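Local structure of vacuolar protein sorting-associated protein 54 (Mus musculus, 3N1E) at residues F10-I13 / T14-Y17; A117-T120 / G121-A125. The protein probably acts as a subunit of the GARP tethering complex in retrograde transport from endosomes to the trans-Golgi network, this chain being the C-terminal domain of the protein. All coordinates share one frame; numbering follows the deposited sequence. Where two conformers were deposited one is given.

Contact 1. Residues F10-I13 / T14-Y17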
loop_
_atom_site.group_PDB
_atom_site.type_symbol
_atom_site.label_atom_id
_atom_site.label_comp_id
_atom_site.label_asym_id
_atom_site.label_seq_id
_atom_site.Cartn_x
_atom_site.Cartn_y
_atom_site.Cartn_z
ATOM N N PHE A 10 0.053 32.743 -9.042
ATOM C CA PHE A 10 -0.117 31.497 -8.286
ATOM C C PHE A 10 -0.288 30.304 -9.230
ATOM O O PHE A 10 0.402 29.297 -9.074
ATOM C CB PHE A 10 -1.291 31.587 -7.302
ATOM C CG PHE A 10 -1.680 30.267 -6.703
ATOM C CD1 PHE A 10 -1.146 29.848 -5.496
ATOM C CD2 PHE A 10 -2.602 29.453 -7.341
ATOM C CE1 PHE A 10 -1.515 28.600 -4.948
ATOM C CE2 PHE A 10 -2.977 28.230 -6.815
ATOM C CZ PHE A 10 -2.434 27.795 -5.612
ATOM N N ASP A 11 -1.199 30.425 -10.198
ATOM C CA ASP A 11 -1.444 29.359 -11.184
ATOM C C ASP A 11 -0.173 28.936 -11.919
ATOM O O ASP A 11 0.074 27.741 -12.090
ATOM C CB ASP A 11 -2.498 29.778 -12.219
ATOM C CG ASP A 11 -3.918 29.712 -11.685
ATOM O OD1 ASP A 11 -4.151 29.152 -10.589
ATOM O OD2 ASP A 11 -4.816 30.213 -12.387
ATOM N N HIS A 12 0.619 29.915 -12.355
ATOM C CA HIS A 12 1.869 29.647 -13.086
ATOM C C HIS A 12 2.900 28.936 -12.209
ATOM O O HIS A 12 3.549 27.978 -12.650
ATOM C CB HIS A 12 2.469 30.954 -13.626
ATOM C CG HIS A 12 3.776 30.769 -14.331
ATOM N ND1 HIS A 12 3.876 30.162 -15.567
ATOM C CD2 HIS A 12 5.037 31.113 -13.977
ATOM C CE1 HIS A 12 5.144 30.134 -15.938
ATOM N NE2 HIS A 12 5.870 30.701 -14.990
ATOM N N ILE A 13 3.043 29.420 -10.973
ATOM C CA ILE A 13 3.992 28.857 -10.006
ATOM C C ILE A 13 3.659 27.401 -9.657
ATOM O O ILE A 13 4.561 26.577 -9.466
ATOM C CB ILE A 13 4.060 29.743 -8.729
ATOM C CG1 ILE A 13 4.844 31.022 -9.029
ATOM C CG2 ILE A 13 4.687 28.999 -7.549
ATOM C CD1 ILE A 13 4.626 32.155 -8.024
ATOM N N THR A 14 2.369 27.087 -9.595
ATOM C CA THR A 14 1.915 25.781 -9.120
ATOM C C THR A 14 1.393 24.869 -10.235
ATOM O O THR A 14 0.856 23.805 -9.950
ATOM C CB THR A 14 0.810 25.913 -8.039
ATOM O OG1 THR A 14 -0.390 26.445 -8.625
ATOM C CG2 THR A 14 1.264 26.813 -6.906
ATOM N N LYS A 15 1.543 25.278 -11.498
ATOM C CA LYS A 15 0.901 24.533 -12.597
ATOM C C LYS A 15 1.312 23.058 -12.659
ATOM O O LYS A 15 0.511 22.207 -13.066
ATOM C CB LYS A 15 1.083 25.232 -13.959
ATOM C CG LYS A 15 2.486 25.223 -14.526
ATOM C CD LYS A 15 2.565 26.069 -15.793
ATOM C CE LYS A 15 3.995 26.142 -16.308
ATOM N NZ LYS A 15 4.457 24.815 -16.799
ATOM N N ASP A 16 2.536 22.762 -12.217
ATOM C CA ASP A 16 3.082 21.399 -12.273
ATOM C C ASP A 16 3.070 20.664 -10.945
ATOM O O ASP A 16 3.633 19.560 -10.838
ATOM C CB ASP A 16 4.520 21.429 -12.804
ATOM C CG ASP A 16 4.594 21.848 -14.256
ATOM O OD1 ASP A 16 3.688 21.476 -15.039
ATOM O OD2 ASP A 16 5.549 22.560 -14.605
ATOM N N TYR A 17 2.440 21.272 -9.938
ATOM C CA TYR A 17 2.516 20.763 -8.570
ATOM C C TYR A 17 2.030 19.325 -8.496
ATOM O O TYR A 17 2.760 18.459 -8.018
ATOM C CB TYR A 17 1.745 21.665 -7.589
ATOM C CG TYR A 17 1.685 21.125 -6.167
ATOM C CD1 TYR A 17 2.808 21.153 -5.348
ATOM C CD2 TYR A 17 0.509 20.576 -5.655
ATOM C CE1 TYR A 17 2.771 20.660 -4.060
ATOM C CE2 TYR A 17 0.458 20.065 -4.365
ATOM C CZ TYR A 17 1.597 20.113 -3.573
ATOM O OH TYR A 17 1.563 19.616 -2.289
HETATM O O HOH W 1 4.693 23.879 -10.832
#
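T14 folds back against F10, one helical turn earlier, and its side chain can be followed atom by atom. CB lies 3.6 Å from F10 O. From there the two branches part: OG1 stands between the backbone N and the carbonyl carbon (chi1 68°), which brings it to 3.0 Å from F10 O and over one face of the F10 ring, offset toward the rim, with CE2 of F10 at 3.6 Å. The methyl CG2 completes a CH-pi contact over the ring, 4.1 Å from the centroid of F10 and 19° off the normal. The F10 carbonyl also accepts the backbone N-H of T14 (N to O 3.0 Å, N-H...O angle 141°), a somewhat bent bond.

K15 runs beside H12, its CE 4.1 Å from H12 ND1 at an oblique approach to the imidazole. Bent at chi4, the lysine turns NZ to D16 OD2, a salt bridge of 3.3 Å whose hydrogen bond is weak. A water spans the step, donating to I13 O and accepting from D16 N. With Y17 N bonded to T14 O, T14 to Y17 forms a type I beta turn, and D16 takes the N-cap position of the next helix: a tight turn joining helix 3-14 to helix 17-40 on the surface of the domain.

Contact 2. Residues A117-T120 / G121-A125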
loop_
_atom_site.group_PDB
_atom_site.type_symbol
_atom_site.label_atom_id
_atom_site.label_comp_id
_atom_site.label_asym_id
_atom_site.label_seq_id
_atom_site.Cartn_x
_atom_site.Cartn_y
_atom_site.Cartn_z
ATOM N N ALA A 117 -6.140 -9.945 6.917
ATOM C CA ALA A 117 -6.966 -9.127 7.836
ATOM C C ALA A 117 -6.125 -8.204 8.721
ATOM O O ALA A 117 -6.536 -7.078 9.010
ATOM C CB ALA A 117 -7.859 -9.997 8.692
ATOM N N PHE A 118 -4.962 -8.678 9.178
ATOM C CA PHE A 118 -4.030 -7.794 9.907
ATOM C C PHE A 118 -3.558 -6.613 9.016
ATOM O O PHE A 118 -3.595 -5.453 9.418
ATOM C CB PHE A 118 -2.856 -8.600 10.461
ATOM C CG PHE A 118 -1.823 -7.757 11.145
ATOM C CD1 PHE A 118 -2.050 -7.311 12.440
ATOM C CD2 PHE A 118 -0.647 -7.400 10.494
ATOM C CE1 PHE A 118 -1.100 -6.507 13.102
ATOM C CE2 PHE A 118 0.334 -6.602 11.154
ATOM C CZ PHE A 118 0.101 -6.175 12.451
ATOM N N TYR A 119 -3.154 -6.931 7.789
ATOM C CA TYR A 119 -2.728 -5.924 6.815
ATOM C C TYR A 119 -3.805 -4.884 6.556
ATOM O O TYR A 119 -3.537 -3.687 6.568
ATOM C CB TYR A 119 -2.353 -6.617 5.490
ATOM C CG TYR A 119 -2.097 -5.670 4.325
ATOM C CD1 TYR A 119 -3.133 -5.285 3.491
ATOM C CD2 TYR A 119 -0.815 -5.133 4.098
ATOM C CE1 TYR A 119 -2.912 -4.408 2.434
ATOM C CE2 TYR A 119 -0.596 -4.249 3.036
ATOM C CZ TYR A 119 -1.645 -3.927 2.212
ATOM O OH TYR A 119 -1.487 -3.078 1.157
ATOM N N THR A 120 -5.015 -5.338 6.276
ATOM C CA THR A 120 -6.129 -4.439 5.947
ATOM C C THR A 120 -6.493 -3.530 7.130
ATOM O O THR A 120 -6.740 -2.317 6.959
ATOM C CB THR A 120 -7.360 -5.257 5.512
ATOM O OG1 THR A 120 -7.031 -6.061 4.364
ATOM C CG2 THR A 120 -8.491 -4.359 5.161
ATOM N N GLY A 121 -6.555 -4.138 8.311
ATOM C CA GLY A 121 -6.850 -3.427 9.554
ATOM C C GLY A 121 -5.822 -2.340 9.808
ATOM O O GLY A 121 -6.174 -1.175 10.101
ATOM N N ASN A 122 -4.541 -2.712 9.712
ATOM C CA ASN A 122 -3.475 -1.756 9.859
ATOM C C ASN A 122 -3.632 -0.581 8.882
ATOM O O ASN A 122 -3.487 0.588 9.291
ATOM C CB ASN A 122 -2.127 -2.446 9.587
ATOM C CG ASN A 122 -0.975 -1.511 9.768
ATOM O OD1 ASN A 122 -0.344 -1.059 8.798
ATOM N ND2 ASN A 122 -0.718 -1.161 11.015
ATOM N N LEU A 123 -3.825 -0.902 7.600
ATOM C CA LEU A 123 -3.893 0.149 6.565
ATOM C C LEU A 123 -5.051 1.094 6.816
ATOM O O LEU A 123 -4.856 2.325 6.846
ATOM C CB LEU A 123 -3.990 -0.484 5.165
ATOM C CG LEU A 123 -3.858 0.416 3.939
ATOM C CD1 LEU A 123 -3.520 -0.484 2.745
ATOM C CD2 LEU A 123 -5.113 1.237 3.666
ATOM N N GLN A 124 -6.230 0.528 7.041
ATOM C CA GLN A 124 -7.462 1.309 7.118
ATOM C C GLN A 124 -7.544 2.123 8.406
ATOM O O GLN A 124 -8.301 3.102 8.473
ATOM C CB GLN A 124 -8.693 0.428 6.864
ATOM C CG GLN A 124 -8.734 0.035 5.375
ATOM C CD GLN A 124 -9.861 -0.907 4.982
ATOM O OE1 GLN A 124 -10.386 -1.667 5.804
ATOM N NE2 GLN A 124 -10.234 -0.865 3.701
ATOM N N ALA A 125 -6.724 1.760 9.392
ATOM C CA ALA A 125 -6.638 2.516 10.651
ATOM C C ALA A 125 -5.727 3.749 10.578
ATOM O O ALA A 125 -5.717 4.579 11.504
ATOM C CB ALA A 125 -6.207 1.609 11.754
HETATM O O HOH W 2 -1.005 -2.275 6.235
#
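Y119 and L123, one turn apart on helix 107-124, lie side by side and point the same way, forming the buried side of the contact. The leucine methyl CD1 comes to 3.7 Å from Y119 OH and 4.0 Å from Y119 CZ, meeting the ring obliquely. Both side chains leave the backbone with CG anti to N (chi1 171° for Y119 and -171° for L123), a shared setting that carries them along one another. The tyrosine is fixed from beyond this helix as well: its hydroxyl is hydrogen-bonded to N85, and its ring stacks with that of Y88.

On the partly exposed flank, touched by L134, T120 and Q124 also run alongside each other, but polar groups enter the packing. In the T120 conformer given, CG2 tentatively approaches Q124 OE1 at 3.4 Å and OG1 is hydrogen-bonded to V116 O; Q124 NE2 makes a weak bond to L132 O. N122 leans on helix 52-68, and a water donates to both its OD1 and Y119 O, at 2.9 Å from each. The solvent side falls to A117 and G121, which meet through backbone, G121 N to A117 O.

Regular i to i+4 bonds continue to Q124 N and T120 O; N122 N to F118 O, at 2.9 Å and 169°, is the straightest of the four. Y119 O accepts from both L123 N and the water. The chemistry is consistent with an amphipathic stretch of helix 107-124: its buried side carries a tyrosine hydroxyl satisfied by N85, backbone bonds hold the helix throughout, and the water ties the N122 amide to Y119 O.

In the fold
Contact 1 comes first along the chain, where helix 3-14 ends and the loop leads into helix 17-40; contact 2 follows about a hundred residues later, near the end of helix 107-124. They share no helix. Their centres lie about 36 Å apart, on opposite sides of the chain's centre, and their nearest atoms remain about 20 Å apart. Contact 1, centred about 29 Å from the chain's centre, belongs to the periphery of this all-helical domain, whereas contact 2, at about 10 Å, reaches its interior. One thus shapes a surface junction between consecutive helices, and the other lies within one helix, whose Y119 reaches N85 and Y88 of helix 74-98.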